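Local coordinates for maintenance of ploidy protein MOB1 (Saccharomyces cerevisiae, PDB 2HJN) that binds and activates the mitotic exit kinase Dbf2, allowing its phosphorylation by Cdc15 in late anaphase, within the network that regulates Cdc14 release from the nucleus, at residues A[22-34]-A[136-148]. Sequence-based numbering, arbitrary orientation.
Sequences TDFNYTPSHQKPF and VECLMRWCQDQFD
Glu-137 OE1 takes the backbone N-H of Thr-27 nearly straight (3.0 Å, 168°), the first in a series of hydrogen bonds by which the irregular N-terminal arm of this zinc-binding Mob1/phocein-family protein runs along helix 132-147. One turn on, Arg-141 serves both segments. Its NH2 donates to Tyr-26 OH, which lies close to the guanidinium plane at 3.0 Å, while NH1 makes a weak bond to Thr-27 O and a salt bridge to Glu-137 OE2, met from above the carboxylate plane. NE gives its hydrogen to Gln-144 OE1 (2.7 Å), fixing the rotation of that amide and directing NE2 to the arm. There NE2 donates to Ser-29 OG within the amide plane (2.9 Å) and to Gln-31 OE1 at 3.3 Å, the two glutamine amides standing almost perpendicular. Replacing Gln-144 by a leucine would probably leave Arg-141 NE without this acceptor and Ser-29 OG and Gln-31 OE1 without their shared donor. The bend of Gln-31 at chi2 (69°) brings its amide across Phe-147 CB, where NE2 reaches Asp-148 OD1 (168°); a water also joins Gln-31 OE1 to Asp-148 OD2. Tyr-26 OH is further bonded to Asn-91, and Arg-141 NH2 to Tyr-87, both on helix 75-97, which places the arm over two helices. His-30, turned from helix 132-147, hydrogen-bonds Glu-194 of the second subunit. Apolar packing gathers at the Tyr-26 ring: CG of selenomethionine Met-140 lies 3.7 Å from Tyr-26 CE1, and its CE approaches the hydroxyl. Val-136, whose side chain is near that of the zinc ligand His-183, sets CG1 over one face of this ring, displaced toward the rim, 4.1 Å from the centroid in a CH-pi contact.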
loop_
_atom_site.group_PDB
_atom_site.type_symbol
_atom_site.label_atom_id
_atom_site.label_comp_id
_atom_site.label_asym_id
_atom_site.label_seq_id
_atom_site.Cartn_x
_atom_site.Cartn_y
_atom_site.Cartn_z
ATOM N N THR A 22 2.880 16.521 -10.617
ATOM C CA THR A 22 2.871 15.150 -10.068
ATOM C C THR A 22 3.852 14.211 -10.789
ATOM O O THR A 22 4.093 13.059 -10.363
ATOM C CB THR A 22 1.395 14.599 -10.067
ATOM O OG1 THR A 22 1.098 13.963 -8.819
ATOM C CG2 THR A 22 1.084 13.670 -11.282
ATOM N N ASP A 23 4.425 14.733 -11.884
ATOM C CA ASP A 23 5.265 13.963 -12.810
ATOM C C ASP A 23 6.527 13.405 -12.124
ATOM O O ASP A 23 7.106 12.406 -12.567
ATOM C CB ASP A 23 5.661 14.840 -14.021
ATOM C CG ASP A 23 4.462 15.630 -14.636
ATOM O OD1 ASP A 23 3.271 15.367 -14.324
ATOM O OD2 ASP A 23 4.723 16.531 -15.463
ATOM N N PHE A 24 6.910 14.053 -11.025
ATOM C CA PHE A 24 8.202 13.830 -10.378
ATOM C C PHE A 24 8.122 13.228 -8.968
ATOM O O PHE A 24 9.095 13.362 -8.225
ATOM C CB PHE A 24 9.039 15.136 -10.395
ATOM C CG PHE A 24 9.113 15.782 -11.770
ATOM C CD1 PHE A 24 9.882 15.199 -12.790
ATOM C CD2 PHE A 24 8.380 16.938 -12.048
ATOM C CE1 PHE A 24 9.914 15.757 -14.088
ATOM C CE2 PHE A 24 8.411 17.525 -13.327
ATOM C CZ PHE A 24 9.174 16.935 -14.345
ATOM N N ASN A 25 7.005 12.552 -8.637
ATOM C CA ASN A 25 6.879 11.672 -7.467
ATOM C C ASN A 25 7.493 10.285 -7.718
ATOM O O ASN A 25 7.615 9.850 -8.846
ATOM C CB ASN A 25 5.394 11.472 -7.067
ATOM C CG ASN A 25 4.655 12.767 -6.870
ATOM O OD1 ASN A 25 5.254 13.842 -6.687
ATOM N ND2 ASN A 25 3.326 12.686 -6.942
ATOM N N TYR A 26 7.809 9.563 -6.648
ATOM C CA TYR A 26 8.317 8.195 -6.745
ATOM C C TYR A 26 7.323 7.302 -7.539
ATOM O O TYR A 26 6.116 7.351 -7.279
ATOM C CB TYR A 26 8.543 7.624 -5.332
ATOM C CG TYR A 26 8.935 6.149 -5.350
ATOM C CD1 TYR A 26 10.140 5.738 -5.931
ATOM C CD2 TYR A 26 8.083 5.158 -4.845
ATOM C CE1 TYR A 26 10.501 4.366 -6.008
ATOM C CE2 TYR A 26 8.462 3.768 -4.907
ATOM C CZ TYR A 26 9.654 3.402 -5.495
ATOM O OH TYR A 26 10.063 2.083 -5.563
ATOM N N THR A 27 7.856 6.593 -8.557
ATOM C CA THR A 27 7.135 5.520 -9.290
ATOM C C THR A 27 7.417 4.105 -8.724
ATOM O O THR A 27 8.538 3.611 -8.767
ATOM C CB THR A 27 7.437 5.561 -10.836
ATOM O OG1 THR A 27 7.200 6.885 -11.332
ATOM C CG2 THR A 27 6.507 4.586 -11.610
ATOM N N PRO A 28 6.383 3.437 -8.150
ATOM C CA PRO A 28 6.690 2.102 -7.635
ATOM C C PRO A 28 7.016 1.078 -8.731
ATOM O O PRO A 28 6.607 1.236 -9.868
ATOM C CB PRO A 28 5.419 1.739 -6.811
ATOM C CG PRO A 28 4.718 3.128 -6.537
ATOM C CD PRO A 28 4.990 3.834 -7.874
ATOM N N SER A 29 7.839 0.089 -8.399
ATOM C CA SER A 29 8.121 -1.079 -9.211
ATOM C C SER A 29 8.393 -2.262 -8.262
ATOM O O SER A 29 9.323 -2.236 -7.470
ATOM C CB SER A 29 9.357 -0.904 -10.121
ATOM O OG SER A 29 9.610 -2.088 -10.905
ATOM N N HIS A 30 7.579 -3.302 -8.354
ATOM C CA HIS A 30 7.776 -4.534 -7.636
ATOM C C HIS A 30 8.927 -5.351 -8.277
ATOM O O HIS A 30 9.066 -5.415 -9.514
ATOM C CB HIS A 30 6.447 -5.334 -7.702
ATOM C CG HIS A 30 6.438 -6.580 -6.873
ATOM N ND1 HIS A 30 6.471 -7.835 -7.434
ATOM C CD2 HIS A 30 6.346 -6.764 -5.530
ATOM C CE1 HIS A 30 6.439 -8.742 -6.470
ATOM N NE2 HIS A 30 6.371 -8.121 -5.308
ATOM N N GLN A 31 9.691 -6.026 -7.430
ATOM C CA GLN A 31 10.794 -6.898 -7.824
ATOM C C GLN A 31 10.390 -8.371 -7.693
ATOM O O GLN A 31 9.885 -8.805 -6.669
ATOM C CB GLN A 31 12.045 -6.650 -6.964
ATOM C CG GLN A 31 13.296 -7.471 -7.371
ATOM C CD GLN A 31 13.893 -7.082 -8.675
ATOM O OE1 GLN A 31 13.725 -5.943 -9.156
ATOM N NE2 GLN A 31 14.595 -8.028 -9.299
ATOM N N LYS A 32 10.591 -9.126 -8.753
ATOM C CA LYS A 32 10.319 -10.564 -8.691
ATOM C C LYS A 32 11.161 -11.260 -7.587
ATOM O O LYS A 32 12.349 -10.930 -7.375
ATOM C CB LYS A 32 10.494 -11.225 -10.085
ATOM C CG LYS A 32 11.926 -11.381 -10.535
ATOM C CD LYS A 32 12.121 -12.719 -11.257
ATOM C CE LYS A 32 13.589 -13.088 -11.301
ATOM N NZ LYS A 32 13.776 -14.378 -12.055
ATOM N N PRO A 33 10.551 -12.199 -6.859
ATOM C CA PRO A 33 11.287 -12.817 -5.746
ATOM C C PRO A 33 12.586 -13.501 -6.207
ATOM O O PRO A 33 12.695 -13.964 -7.345
ATOM C CB PRO A 33 10.295 -13.840 -5.179
ATOM C CG PRO A 33 9.322 -14.116 -6.368
ATOM C CD PRO A 33 9.192 -12.772 -7.020
ATOM N N PHE A 34 13.578 -13.537 -5.329
ATOM C CA PHE A 34 14.893 -14.034 -5.720
ATOM C C PHE A 34 14.775 -15.449 -6.348
ATOM O O PHE A 34 15.349 -15.718 -7.410
ATOM C CB PHE A 34 15.874 -13.951 -4.526
ATOM C CG PHE A 34 17.238 -14.548 -4.804
ATOM C CD1 PHE A 34 18.153 -13.891 -5.585
ATOM C CD2 PHE A 34 17.588 -15.790 -4.277
ATOM C CE1 PHE A 34 19.387 -14.450 -5.870
ATOM C CE2 PHE A 34 18.842 -16.350 -4.536
ATOM C CZ PHE A 34 19.742 -15.679 -5.338
ATOM N N VAL A 136 14.682 8.844 -3.709
ATOM C CA VAL A 136 14.036 7.536 -3.516
ATOM C C VAL A 136 13.932 6.773 -4.842
ATOM O O VAL A 136 14.349 5.609 -4.946
ATOM C CB VAL A 136 12.668 7.680 -2.777
ATOM C CG1 VAL A 136 11.941 6.278 -2.633
ATOM C CG2 VAL A 136 12.910 8.264 -1.405
ATOM N N GLU A 137 13.505 7.486 -5.879
ATOM C CA GLU A 137 13.487 6.947 -7.219
ATOM C C GLU A 137 14.826 6.373 -7.657
ATOM O O GLU A 137 14.887 5.222 -8.091
ATOM C CB GLU A 137 12.963 8.015 -8.216
ATOM C CG GLU A 137 12.902 7.572 -9.677
ATOM C CD GLU A 137 11.756 6.625 -9.993
ATOM O OE1 GLU A 137 10.696 6.797 -9.393
ATOM O OE2 GLU A 137 11.891 5.726 -10.871
ATOM N N CYS A 138 15.892 7.187 -7.601
ATOM C CA CYS A 138 17.250 6.778 -7.991
ATOM C C CYS A 138 17.727 5.568 -7.179
ATOM O O CYS A 138 18.321 4.623 -7.733
ATOM C CB CYS A 138 18.217 7.954 -7.741
ATOM S SG CYS A 138 18.073 9.343 -8.956
ATOM N N LEU A 139 17.537 5.628 -5.854
ATOM C CA LEU A 139 17.975 4.569 -4.965
ATOM C C LEU A 139 17.273 3.269 -5.268
ATOM O O LEU A 139 17.943 2.238 -5.355
ATOM C CB LEU A 139 17.768 4.892 -3.472
ATOM C CG LEU A 139 18.071 3.900 -2.338
ATOM C CD1 LEU A 139 18.188 4.647 -0.999
ATOM C CD2 LEU A 139 16.986 2.916 -2.087
HETATM N N MSE A 140 15.944 3.297 -5.357
HETATM C CA MSE A 140 15.155 2.057 -5.590
HETATM C C MSE A 140 15.458 1.464 -6.957
HETATM O O MSE A 140 15.606 0.256 -7.067
HETATM C CB MSE A 140 13.662 2.326 -5.478
HETATM C CG MSE A 140 13.239 2.792 -4.083
HETATM SE SE MSE A 140 13.530 1.462 -2.610
HETATM C CE MSE A 140 11.753 0.684 -2.787
ATOM N N ARG A 141 15.540 2.291 -8.004
ATOM C CA ARG A 141 15.944 1.805 -9.350
ATOM C C ARG A 141 17.377 1.231 -9.325
ATOM O O ARG A 141 17.660 0.284 -10.020
ATOM C CB ARG A 141 15.869 2.910 -10.442
ATOM C CG ARG A 141 14.435 3.377 -10.911
ATOM C CD ARG A 141 13.373 2.270 -11.195
ATOM N NE ARG A 141 12.796 1.624 -9.993
ATOM C CZ ARG A 141 11.892 2.140 -9.175
ATOM N NH1 ARG A 141 11.413 3.366 -9.326
ATOM N NH2 ARG A 141 11.473 1.416 -8.153
ATOM N N TRP A 142 18.264 1.830 -8.536
ATOM C CA TRP A 142 19.631 1.261 -8.342
ATOM C C TRP A 142 19.576 -0.144 -7.667
ATOM O O TRP A 142 20.317 -1.084 -8.059
ATOM C CB TRP A 142 20.555 2.233 -7.567
ATOM C CG TRP A 142 21.917 1.634 -7.271
ATOM C CD1 TRP A 142 23.029 1.642 -8.067
ATOM C CD2 TRP A 142 22.263 0.926 -6.095
ATOM N NE1 TRP A 142 24.079 0.996 -7.429
ATOM C CE2 TRP A 142 23.624 0.530 -6.219
ATOM C CE3 TRP A 142 21.570 0.626 -4.911
ATOM C CZ2 TRP A 142 24.279 -0.203 -5.231
ATOM C CZ3 TRP A 142 22.231 -0.147 -3.929
ATOM C CH2 TRP A 142 23.576 -0.515 -4.084
ATOM N N CYS A 143 18.703 -0.298 -6.661
ATOM C CA CYS A 143 18.552 -1.619 -6.025
ATOM C C CYS A 143 18.101 -2.694 -7.027
ATOM O O CYS A 143 18.634 -3.808 -7.013
ATOM C CB CYS A 143 17.590 -1.565 -4.819
ATOM S SG CYS A 143 18.227 -0.644 -3.422
ATOM N N GLN A 144 17.090 -2.372 -7.838
ATOM C CA GLN A 144 16.603 -3.279 -8.882
ATOM C C GLN A 144 17.692 -3.650 -9.889
ATOM O O GLN A 144 17.774 -4.801 -10.303
ATOM C CB GLN A 144 15.365 -2.711 -9.621
ATOM C CG GLN A 144 14.145 -2.564 -8.720
ATOM C CD GLN A 144 12.913 -2.232 -9.490
ATOM O OE1 GLN A 144 12.774 -1.103 -9.982
ATOM N NE2 GLN A 144 12.005 -3.229 -9.646
ATOM N N ASP A 145 18.509 -2.677 -10.295
ATOM C CA ASP A 145 19.659 -2.968 -11.130
ATOM C C ASP A 145 20.638 -3.938 -10.471
ATOM O O ASP A 145 21.215 -4.771 -11.167
ATOM C CB ASP A 145 20.381 -1.693 -11.623
ATOM C CG ASP A 145 19.518 -0.839 -12.567
ATOM O OD1 ASP A 145 18.567 -1.358 -13.218
ATOM O OD2 ASP A 145 19.805 0.372 -12.658
ATOM N N GLN A 146 20.829 -3.882 -9.143
ATOM C CA GLN A 146 21.690 -4.906 -8.505
ATOM C C GLN A 146 20.974 -6.258 -8.507
ATOM O O GLN A 146 21.590 -7.269 -8.852
ATOM C CB GLN A 146 22.102 -4.522 -7.069
ATOM C CG GLN A 146 22.640 -3.090 -6.893
ATOM C CD GLN A 146 23.618 -2.605 -8.022
ATOM O OE1 GLN A 146 24.788 -3.017 -8.045
ATOM N NE2 GLN A 146 23.144 -1.672 -8.914
ATOM N N PHE A 147 19.673 -6.287 -8.150
ATOM C CA PHE A 147 18.930 -7.583 -8.117
ATOM C C PHE A 147 18.955 -8.244 -9.504
ATOM O O PHE A 147 18.949 -9.479 -9.640
ATOM C CB PHE A 147 17.461 -7.405 -7.651
ATOM C CG PHE A 147 17.296 -6.830 -6.261
ATOM C CD1 PHE A 147 16.306 -5.864 -6.006
ATOM C CD2 PHE A 147 18.140 -7.213 -5.206
ATOM C CE1 PHE A 147 16.144 -5.309 -4.729
ATOM C CE2 PHE A 147 17.990 -6.652 -3.916
ATOM C CZ PHE A 147 16.955 -5.683 -3.684
ATOM N N ASP A 148 18.979 -7.418 -10.546
ATOM C CA ASP A 148 18.833 -7.932 -11.933
ATOM C C ASP A 148 20.207 -8.287 -12.569
ATOM O O ASP A 148 20.288 -8.753 -13.724
ATOM C CB ASP A 148 18.100 -6.901 -12.796
ATOM C CG ASP A 148 16.593 -6.898 -12.578
ATOM O OD1 ASP A 148 16.034 -7.812 -11.923
ATOM O OD2 ASP A 148 15.949 -5.973 -13.091
HETATM O O HOH W 1 13.606 -5.518 -11.840
#